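Local coordinates for protein ferric-chelate reductase (NAD(P)H) (Archaeoglobus fulgidus, PDB 1I0R) that catalyses the reduction of chelated ferric iron to ferrous iron with NADH or NADPH as electron donor, and binds FMN, at residues B[109-118]-B[129-140]; B[15-25]-B[95-105]. All coordinates share one frame; numbering follows the deposited sequence.

Contact 1. Residues B[109-118]-B[129-140]; sequences AVAVIEAKVV and FVGEAVDAEVLK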
loop_
_atom_site.group_PDB
_atom_site.type_symbol
_atom_site.label_atom_id
_atom_site.label_comp_id
_atom_site.label_asym_id
_atom_site.label_seq_id
_atom_site.Cartn_x
_atom_site.Cartn_y
_atom_site.Cartn_z
ATOM N N ALA B 109 -3.650 -17.155 8.093
ATOM C CA ALA B 109 -3.477 -16.471 6.817
ATOM C C ALA B 109 -4.603 -16.714 5.846
ATOM O O ALA B 109 -5.016 -17.858 5.620
ATOM C CB ALA B 109 -2.155 -16.884 6.185
ATOM N N VAL B 110 -5.103 -15.631 5.252
ATOM C CA VAL B 110 -6.170 -15.737 4.274
ATOM C C VAL B 110 -5.519 -16.150 2.948
ATOM O O VAL B 110 -6.133 -16.826 2.121
ATOM C CB VAL B 110 -6.913 -14.383 4.122
ATOM C CG1 VAL B 110 -7.991 -14.480 3.031
ATOM C CG2 VAL B 110 -7.530 -13.976 5.462
ATOM N N ALA B 111 -4.259 -15.753 2.760
ATOM C CA ALA B 111 -3.502 -16.084 1.560
ATOM C C ALA B 111 -1.999 -15.986 1.824
ATOM O O ALA B 111 -1.576 -15.345 2.784
ATOM C CB ALA B 111 -3.873 -15.126 0.412
ATOM N N VAL B 112 -1.210 -16.644 0.984
ATOM C CA VAL B 112 0.245 -16.586 1.057
ATOM C C VAL B 112 0.792 -16.352 -0.335
ATOM O O VAL B 112 0.224 -16.824 -1.330
ATOM C CB VAL B 112 0.888 -17.875 1.663
ATOM C CG1 VAL B 112 0.580 -17.939 3.148
ATOM C CG2 VAL B 112 0.382 -19.131 0.947
ATOM N N ILE B 113 1.884 -15.594 -0.406
ATOM C CA ILE B 113 2.530 -15.273 -1.664
ATOM C C ILE B 113 4.012 -15.513 -1.495
ATOM O O ILE B 113 4.569 -15.216 -0.438
ATOM C CB ILE B 113 2.298 -13.770 -2.003
ATOM C CG1 ILE B 113 0.796 -13.508 -2.110
ATOM C CG2 ILE B 113 3.061 -13.375 -3.248
ATOM C CD1 ILE B 113 0.449 -12.014 -2.139
ATOM N N GLU B 114 4.642 -16.069 -2.529
ATOM C CA GLU B 114 6.073 -16.330 -2.511
ATOM C C GLU B 114 6.669 -15.498 -3.641
ATOM O O GLU B 114 6.095 -15.443 -4.743
ATOM C CB GLU B 114 6.314 -17.832 -2.724
ATOM C CG GLU B 114 7.750 -18.254 -2.744
ATOM C CD GLU B 114 7.895 -19.773 -2.847
ATOM O OE1 GLU B 114 6.940 -20.443 -3.301
ATOM O OE2 GLU B 114 8.971 -20.278 -2.479
ATOM N N ALA B 115 7.800 -14.837 -3.383
ATOM C CA ALA B 115 8.421 -13.987 -4.411
ATOM C C ALA B 115 9.947 -14.033 -4.450
ATOM O O ALA B 115 10.587 -14.273 -3.427
ATOM C CB ALA B 115 7.951 -12.505 -4.208
ATOM N N LYS B 116 10.532 -13.845 -5.636
ATOM C CA LYS B 116 11.990 -13.780 -5.751
ATOM C C LYS B 116 12.312 -12.298 -6.009
ATOM O O LYS B 116 11.650 -11.658 -6.835
ATOM C CB LYS B 116 12.549 -14.648 -6.901
ATOM C CG LYS B 116 12.118 -14.218 -8.293
ATOM C CD LYS B 116 12.887 -14.954 -9.392
ATOM C CE LYS B 116 12.657 -14.272 -10.761
ATOM N NZ LYS B 116 13.343 -14.978 -11.902
ATOM N N VAL B 117 13.286 -11.765 -5.281
ATOM C CA VAL B 117 13.686 -10.362 -5.429
ATOM C C VAL B 117 14.320 -10.080 -6.778
ATOM O O VAL B 117 15.300 -10.735 -7.172
ATOM C CB VAL B 117 14.686 -9.923 -4.320
ATOM C CG1 VAL B 117 15.140 -8.442 -4.571
ATOM C CG2 VAL B 117 14.035 -10.076 -2.941
ATOM N N VAL B 118 13.788 -9.081 -7.480
ATOM C CA VAL B 118 14.321 -8.713 -8.783
ATOM C C VAL B 118 14.891 -7.301 -8.768
ATOM O O VAL B 118 15.546 -6.899 -9.717
ATOM C CB VAL B 118 13.251 -8.809 -9.898
ATOM C CG1 VAL B 118 12.859 -10.279 -10.120
ATOM C CG2 VAL B 118 12.033 -7.968 -9.525
ATOM N N PHE B 129 11.928 -3.828 -1.296
ATOM C CA PHE B 129 12.309 -4.970 -2.116
ATOM C C PHE B 129 11.214 -5.229 -3.123
ATOM O O PHE B 129 10.054 -5.278 -2.745
ATOM C CB PHE B 129 12.489 -6.239 -1.248
ATOM C CG PHE B 129 13.628 -6.150 -0.274
ATOM C CD1 PHE B 129 13.408 -5.746 1.043
ATOM C CD2 PHE B 129 14.922 -6.452 -0.688
ATOM C CE1 PHE B 129 14.481 -5.642 1.959
ATOM C CE2 PHE B 129 16.002 -6.352 0.206
ATOM C CZ PHE B 129 15.782 -5.949 1.523
ATOM N N VAL B 130 11.577 -5.350 -4.395
ATOM C CA VAL B 130 10.592 -5.641 -5.425
ATOM C C VAL B 130 10.740 -7.113 -5.786
ATOM O O VAL B 130 11.792 -7.550 -6.254
ATOM C CB VAL B 130 10.822 -4.793 -6.680
ATOM C CG1 VAL B 130 9.746 -5.132 -7.747
ATOM C CG2 VAL B 130 10.713 -3.307 -6.308
ATOM N N GLY B 131 9.689 -7.878 -5.541
ATOM C CA GLY B 131 9.768 -9.290 -5.868
ATOM C C GLY B 131 8.821 -9.739 -6.957
ATOM O O GLY B 131 7.685 -9.266 -7.064
ATOM N N GLU B 132 9.269 -10.681 -7.775
ATOM C CA GLU B 132 8.400 -11.215 -8.803
ATOM C C GLU B 132 7.686 -12.394 -8.136
ATOM O O GLU B 132 8.347 -13.261 -7.572
ATOM C CB GLU B 132 9.225 -11.683 -10.000
ATOM C CG GLU B 132 8.361 -12.046 -11.183
ATOM C CD GLU B 132 9.162 -12.357 -12.448
ATOM O OE1 GLU B 132 10.074 -11.569 -12.816
ATOM O OE2 GLU B 132 8.861 -13.393 -13.079
ATOM N N ALA B 133 6.361 -12.418 -8.170
ATOM C CA ALA B 133 5.601 -13.504 -7.541
ATOM C C ALA B 133 5.840 -14.822 -8.273
ATOM O O ALA B 133 5.724 -14.891 -9.498
ATOM C CB ALA B 133 4.104 -13.163 -7.524
ATOM N N VAL B 134 6.185 -15.864 -7.520
ATOM C CA VAL B 134 6.417 -17.178 -8.139
ATOM C C VAL B 134 5.354 -18.207 -7.745
ATOM O O VAL B 134 5.245 -19.252 -8.383
ATOM C CB VAL B 134 7.831 -17.705 -7.837
ATOM C CG1 VAL B 134 8.857 -16.818 -8.545
ATOM C CG2 VAL B 134 8.098 -17.732 -6.336
ATOM N N ASP B 135 4.606 -17.928 -6.682
ATOM C CA ASP B 135 3.476 -18.768 -6.269
ATOM C C ASP B 135 2.577 -17.922 -5.393
ATOM O O ASP B 135 3.016 -16.907 -4.832
ATOM C CB ASP B 135 3.908 -20.018 -5.484
ATOM C CG ASP B 135 2.807 -21.094 -5.451
ATOM O OD1 ASP B 135 2.948 -22.073 -4.675
ATOM O OD2 ASP B 135 1.800 -20.974 -6.199
ATOM N N ALA B 136 1.317 -18.316 -5.286
ATOM C CA ALA B 136 0.376 -17.592 -4.467
ATOM C C ALA B 136 -0.859 -18.456 -4.342
ATOM O O ALA B 136 -1.263 -19.114 -5.312
ATOM C CB ALA B 136 0.025 -16.255 -5.123
ATOM N N GLU B 137 -1.452 -18.471 -3.156
ATOM C CA GLU B 137 -2.652 -19.260 -2.940
ATOM C C GLU B 137 -3.586 -18.664 -1.898
ATOM O O GLU B 137 -3.143 -18.009 -0.941
ATOM C CB GLU B 137 -2.267 -20.687 -2.543
ATOM C CG GLU B 137 -1.472 -20.815 -1.252
ATOM C CD GLU B 137 -0.949 -22.237 -1.046
ATOM O OE1 GLU B 137 0.267 -22.477 -1.250
ATOM O OE2 GLU B 137 -1.772 -23.114 -0.702
ATOM N N VAL B 138 -4.883 -18.855 -2.109
ATOM C CA VAL B 138 -5.877 -18.385 -1.158
ATOM C C VAL B 138 -6.080 -19.591 -0.249
ATOM O O VAL B 138 -6.303 -20.698 -0.737
ATOM C CB VAL B 138 -7.201 -18.016 -1.844
ATOM C CG1 VAL B 138 -8.230 -17.639 -0.789
ATOM C CG2 VAL B 138 -6.977 -16.842 -2.803
ATOM N N LEU B 139 -5.989 -19.378 1.061
ATOM C CA LEU B 139 -6.101 -20.468 2.034
ATOM C C LEU B 139 -7.404 -20.511 2.822
ATOM O O LEU B 139 -7.840 -21.582 3.268
ATOM C CB LEU B 139 -4.952 -20.374 3.035
ATOM C CG LEU B 139 -3.540 -20.310 2.459
ATOM C CD1 LEU B 139 -2.557 -19.987 3.580
ATOM C CD2 LEU B 139 -3.197 -21.628 1.772
ATOM N N LYS B 140 -8.012 -19.351 3.016
ATOM C CA LYS B 140 -9.238 -19.265 3.795
ATOM C C LYS B 140 -10.219 -18.277 3.205
ATOM O O LYS B 140 -9.856 -17.367 2.457
ATOM C CB LYS B 140 -8.934 -18.819 5.228
ATOM C CG LYS B 140 -7.859 -19.610 5.954
ATOM C CD LYS B 140 -7.358 -18.831 7.183
ATOM C CE LYS B 140 -8.457 -18.556 8.211
ATOM N NZ LYS B 140 -8.736 -19.724 9.104
#
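A classic beta bulge interrupts the antiparallel hairpin of strands 109-122 and 126-138 in the six-stranded barrel, where Val-134 and Asp-135 both face Glu-114. Glu-114 O takes the N-H of Val-134 (N to O 2.8 Å) and only a weak bond from Asp-135 N, while Glu-114 N returns a nearly straight bond (175°) to Asp-135 O. Past the bulge the ladder resumes with the non-hydrogen-bonded pair Ala-115 and Ala-133, then the hydrogen-bonded pair Lys-116 and Glu-132. Val-134 CG2 lies 3.6 Å from CG of the extended Glu-114 side chain, this CG anti to the backbone N (chi1 179°); Glu-114 OE2 is hydrogen-bonded to Thr-100 OG1. Val-112 and Glu-137 run side by side on the same face, Val-112 CG2 3.3 Å from Glu-137 CG, and Lys-96 pairs with the Glu-137 carboxylate. On the other face Gly-131 leaves room for Ala-115 CB, and Phe-6 of the second subunit packs on Ile-113, Ala-133 and Ala-136. The Leu-139 and Val-112 side chains cross at about a right angle, Leu-139 CD1 3.8 Å from Val-112 CG1. At the chain's corner, Val-110 O accepts Leu-139 N (2.8 Å) and Lys-140 N (3.3 Å) from the same face of its plane.

Contact 2. Residues B[15-25]-B[95-105]; sequences IVTSESNGRKC and YKTGKTGVPLV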
loop_
_atom_site.group_PDB
_atom_site.type_symbol
_atom_site.label_atom_id
_atom_site.label_comp_id
_atom_site.label_asym_id
_atom_site.label_seq_id
_atom_site.Cartn_x
_atom_site.Cartn_y
_atom_site.Cartn_z
ATOM N N ILE B 15 2.656 -10.857 7.619
ATOM C CA ILE B 15 3.872 -11.406 8.174
ATOM C C ILE B 15 4.744 -11.519 6.927
ATOM O O ILE B 15 4.304 -12.086 5.904
ATOM C CB ILE B 15 3.743 -12.846 8.716
ATOM C CG1 ILE B 15 2.658 -12.971 9.775
ATOM C CG2 ILE B 15 5.117 -13.259 9.296
ATOM C CD1 ILE B 15 2.550 -14.424 10.324
ATOM N N VAL B 16 5.955 -10.965 6.977
ATOM C CA VAL B 16 6.894 -11.074 5.851
ATOM C C VAL B 16 7.991 -12.034 6.329
ATOM O O VAL B 16 8.582 -11.828 7.398
ATOM C CB VAL B 16 7.505 -9.700 5.455
ATOM C CG1 VAL B 16 8.551 -9.874 4.349
ATOM C CG2 VAL B 16 6.372 -8.760 4.955
ATOM N N THR B 17 8.258 -13.077 5.536
ATOM C CA THR B 17 9.240 -14.090 5.939
ATOM C C THR B 17 10.390 -14.294 4.967
ATOM O O THR B 17 10.309 -13.945 3.786
ATOM C CB THR B 17 8.540 -15.454 6.129
ATOM O OG1 THR B 17 7.837 -15.796 4.926
ATOM C CG2 THR B 17 7.555 -15.408 7.289
ATOM N N SER B 18 11.492 -14.859 5.469
ATOM C CA SER B 18 12.630 -15.142 4.614
ATOM C C SER B 18 13.473 -16.153 5.367
ATOM O O SER B 18 13.077 -16.595 6.433
ATOM C CB SER B 18 13.449 -13.882 4.323
ATOM O OG SER B 18 14.348 -14.118 3.263
ATOM N N GLU B 19 14.603 -16.535 4.793
ATOM C CA GLU B 19 15.481 -17.501 5.447
ATOM C C GLU B 19 16.892 -17.190 5.032
ATOM O O GLU B 19 17.163 -16.955 3.852
ATOM C CB GLU B 19 15.109 -18.928 5.028
ATOM C CG GLU B 19 16.125 -20.017 5.403
ATOM C CD GLU B 19 17.411 -19.931 4.586
ATOM O OE1 GLU B 19 17.355 -19.430 3.428
ATOM O OE2 GLU B 19 18.469 -20.375 5.091
ATOM N N SER B 20 17.798 -17.186 5.994
ATOM C CA SER B 20 19.182 -16.909 5.676
ATOM C C SER B 20 20.091 -17.731 6.572
ATOM O O SER B 20 19.852 -17.831 7.771
ATOM C CB SER B 20 19.469 -15.418 5.868
ATOM O OG SER B 20 20.707 -15.070 5.284
ATOM N N ASN B 21 21.117 -18.336 5.987
ATOM C CA ASN B 21 22.058 -19.125 6.782
ATOM C C ASN B 21 21.324 -20.193 7.589
ATOM O O ASN B 21 21.573 -20.362 8.788
ATOM C CB ASN B 21 22.818 -18.193 7.729
ATOM C CG ASN B 21 23.607 -17.130 6.988
ATOM O OD1 ASN B 21 23.792 -16.012 7.482
ATOM N ND2 ASN B 21 24.091 -17.476 5.798
ATOM N N GLY B 22 20.406 -20.894 6.934
ATOM C CA GLY B 22 19.652 -21.938 7.605
ATOM C C GLY B 22 18.835 -21.466 8.793
ATOM O O GLY B 22 18.549 -22.245 9.706
ATOM N N ARG B 23 18.454 -20.192 8.792
ATOM C CA ARG B 23 17.658 -19.637 9.878
ATOM C C ARG B 23 16.433 -18.909 9.336
ATOM O O ARG B 23 16.569 -17.980 8.545
ATOM C CB ARG B 23 18.493 -18.661 10.700
ATOM C CG ARG B 23 17.733 -18.008 11.834
ATOM C CD ARG B 23 18.650 -17.198 12.739
ATOM N NE ARG B 23 19.668 -18.026 13.391
ATOM C CZ ARG B 23 20.813 -18.417 12.826
ATOM N NH1 ARG B 23 21.114 -18.059 11.580
ATOM N NH2 ARG B 23 21.668 -19.165 13.515
ATOM N N LYS B 24 15.255 -19.347 9.768
ATOM C CA LYS B 24 13.989 -18.738 9.350
ATOM C C LYS B 24 13.846 -17.388 10.039
ATOM O O LYS B 24 14.230 -17.239 11.201
ATOM C CB LYS B 24 12.800 -19.622 9.747
ATOM C CG LYS B 24 12.775 -21.009 9.078
ATOM C CD LYS B 24 11.509 -21.810 9.412
ATOM C CE LYS B 24 11.372 -22.143 10.902
ATOM N NZ LYS B 24 12.460 -23.011 11.414
ATOM N N CYS B 25 13.291 -16.409 9.318
ATOM C CA CYS B 25 13.070 -15.070 9.871
ATOM C C CYS B 25 11.672 -14.603 9.487
ATOM O O CYS B 25 11.105 -15.065 8.498
ATOM C CB CYS B 25 14.060 -14.059 9.308
ATOM S SG CYS B 25 15.811 -14.304 9.729
ATOM N N TYR B 95 3.345 -23.810 9.103
ATOM C CA TYR B 95 3.994 -23.235 7.920
ATOM C C TYR B 95 4.515 -24.344 7.019
ATOM O O TYR B 95 4.506 -25.523 7.393
ATOM C CB TYR B 95 5.160 -22.317 8.332
ATOM C CG TYR B 95 6.421 -23.041 8.779
ATOM C CD1 TYR B 95 7.413 -23.367 7.860
ATOM C CD2 TYR B 95 6.609 -23.409 10.115
ATOM C CE1 TYR B 95 8.570 -24.045 8.251
ATOM C CE2 TYR B 95 7.769 -24.093 10.522
ATOM C CZ TYR B 95 8.738 -24.405 9.581
ATOM O OH TYR B 95 9.876 -25.100 9.944
ATOM N N LYS B 96 4.968 -23.964 5.831
ATOM C CA LYS B 96 5.525 -24.910 4.881
ATOM C C LYS B 96 6.659 -24.195 4.167
ATOM O O LYS B 96 6.816 -22.974 4.296
ATOM C CB LYS B 96 4.455 -25.372 3.880
ATOM C CG LYS B 96 3.874 -24.267 3.021
ATOM C CD LYS B 96 2.733 -24.794 2.188
ATOM C CE LYS B 96 2.230 -23.753 1.208
ATOM N NZ LYS B 96 1.089 -24.292 0.401
ATOM N N THR B 97 7.468 -24.933 3.433
ATOM C CA THR B 97 8.571 -24.293 2.735
ATOM C C THR B 97 8.409 -24.328 1.221
ATOM O O THR B 97 8.215 -25.390 0.612
ATOM C CB THR B 97 9.911 -24.942 3.120
ATOM O OG1 THR B 97 10.092 -24.848 4.538
ATOM C CG2 THR B 97 11.066 -24.257 2.409
ATOM N N GLY B 98 8.498 -23.144 0.608
ATOM C CA GLY B 98 8.356 -23.047 -0.831
ATOM C C GLY B 98 9.621 -23.386 -1.597
ATOM O O GLY B 98 10.682 -23.559 -1.000
ATOM N N LYS B 99 9.504 -23.463 -2.922
ATOM C CA LYS B 99 10.650 -23.768 -3.779
ATOM C C LYS B 99 11.795 -22.760 -3.596
ATOM O O LYS B 99 12.966 -23.107 -3.750
ATOM C CB LYS B 99 10.219 -23.813 -5.250
ATOM C CG LYS B 99 9.324 -24.989 -5.600
ATOM C CD LYS B 99 8.975 -25.038 -7.095
ATOM C CE LYS B 99 8.168 -26.299 -7.399
ATOM N NZ LYS B 99 7.696 -26.389 -8.818
ATOM N N THR B 100 11.465 -21.516 -3.250
ATOM C CA THR B 100 12.502 -20.500 -3.051
ATOM C C THR B 100 13.254 -20.678 -1.743
ATOM O O THR B 100 14.275 -20.023 -1.526
ATOM C CB THR B 100 11.932 -19.079 -3.004
ATOM O OG1 THR B 100 11.192 -18.928 -1.786
ATOM C CG2 THR B 100 11.054 -18.797 -4.194
ATOM N N GLY B 101 12.745 -21.538 -0.864
ATOM C CA GLY B 101 13.396 -21.764 0.410
ATOM C C GLY B 101 12.822 -20.971 1.569
ATOM O O GLY B 101 13.199 -21.180 2.722
ATOM N N VAL B 102 11.909 -20.044 1.285
ATOM C CA VAL B 102 11.360 -19.278 2.399
ATOM C C VAL B 102 10.228 -20.002 3.126
ATOM O O VAL B 102 9.506 -20.803 2.537
ATOM C CB VAL B 102 10.832 -17.898 1.943
ATOM C CG1 VAL B 102 11.900 -17.178 1.137
ATOM C CG2 VAL B 102 9.572 -18.060 1.138
ATOM N N PRO B 103 10.074 -19.740 4.433
ATOM C CA PRO B 103 9.000 -20.383 5.177
ATOM C C PRO B 103 7.712 -19.600 4.904
ATOM O O PRO B 103 7.676 -18.382 5.105
ATOM C CB PRO B 103 9.463 -20.256 6.633
ATOM C CG PRO B 103 10.199 -18.985 6.642
ATOM C CD PRO B 103 10.977 -18.999 5.334
ATOM N N LEU B 104 6.671 -20.271 4.428
ATOM C CA LEU B 104 5.393 -19.611 4.164
ATOM C C LEU B 104 4.469 -19.930 5.326
ATOM O O LEU B 104 4.017 -21.082 5.473
ATOM C CB LEU B 104 4.785 -20.128 2.856
ATOM C CG LEU B 104 5.718 -19.904 1.663
ATOM C CD1 LEU B 104 5.338 -20.831 0.497
ATOM C CD2 LEU B 104 5.645 -18.411 1.266
ATOM N N VAL B 105 4.197 -18.921 6.163
ATOM C CA VAL B 105 3.325 -19.121 7.319
ATOM C C VAL B 105 1.861 -19.172 6.897
ATOM O O VAL B 105 1.323 -18.200 6.352
ATOM C CB VAL B 105 3.519 -18.006 8.371
ATOM C CG1 VAL B 105 2.541 -18.187 9.524
ATOM C CG2 VAL B 105 4.941 -18.035 8.901
HETATM O O HOH W 1 4.885 -16.340 4.994
#
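Two beta hairpins pack here through their side chains: the one whose type I' turn spans Ser-20 to Arg-23, on strands 14-20 and 23-37 of the barrel, and the small two-stranded one of 95-97 and 103-105. Pro-103 is at the centre of the tight part. Its ring lies between Thr-17, the backbone of Ser-18 and the side chain of Lys-24, with Pro-103 CD 3.4 Å from Ser-18 O and Pro-103 CG 3.9 Å from Thr-17 CB. The one direct hydrogen bond between the segments runs from Thr-17 OG1 to Pro-103 O, 2.6 Å long and nearly along the C=O axis. A chi1 of 55° sets OG1 between the backbone N and the carbonyl carbon, leaving Thr-17 CG2 to meet Val-105 CG2 at 4.0 Å. A water donates to Thr-17 OG1 and accepts from Val-105 N, a second, indirect tie. A valine in place of Thr-17 would probably leave Pro-103 O without its hydroxyl donor and the bound water without one of its anchors. Further along, the Ile-15 and Val-105 side chains cross at about a right angle, Ile-15 CD1 meeting Val-105 CG1 at 3.8 Å.

Toward the turns the contact thins out. Glu-19 CB lies 3.7 Å from Gly-101 O, and the backbone N of Glu-19 is buried with no partner in the model. At the partly exposed edge, Lys-24 bends at chi3 and chi4 to meet Tyr-95 from the opposite direction. Lys-24 NZ forms a salt bridge with Glu-86, while Lys-24 CE rests 3.4 Å from Tyr-95 OH.

In the fold
Contact 2 comes first along the chain and closes before contact 1 opens, strand 103-105 being followed by strand 109-122. Their centres lie 12 Å apart. Both reach the six-stranded barrel: contact 1 pairs two neighbouring strands within it, whereas contact 2 sets the small hairpin 95-105 against strands 14-20 and 23-37. Strand 61-67 lies between strands 14-20 and 109-122, bonded to both through its backbone. The 95-105 hairpin also reaches contact 1 directly, through a salt bridge from Lys-96 NZ to Glu-137 OE1 (2.6 Å). It thus ties strands 14-20 and 23-37 to strands 109-122 and 126-138 within one flavin reductase-like domain; of the two contacts, contact 1 alone touches the second subunit.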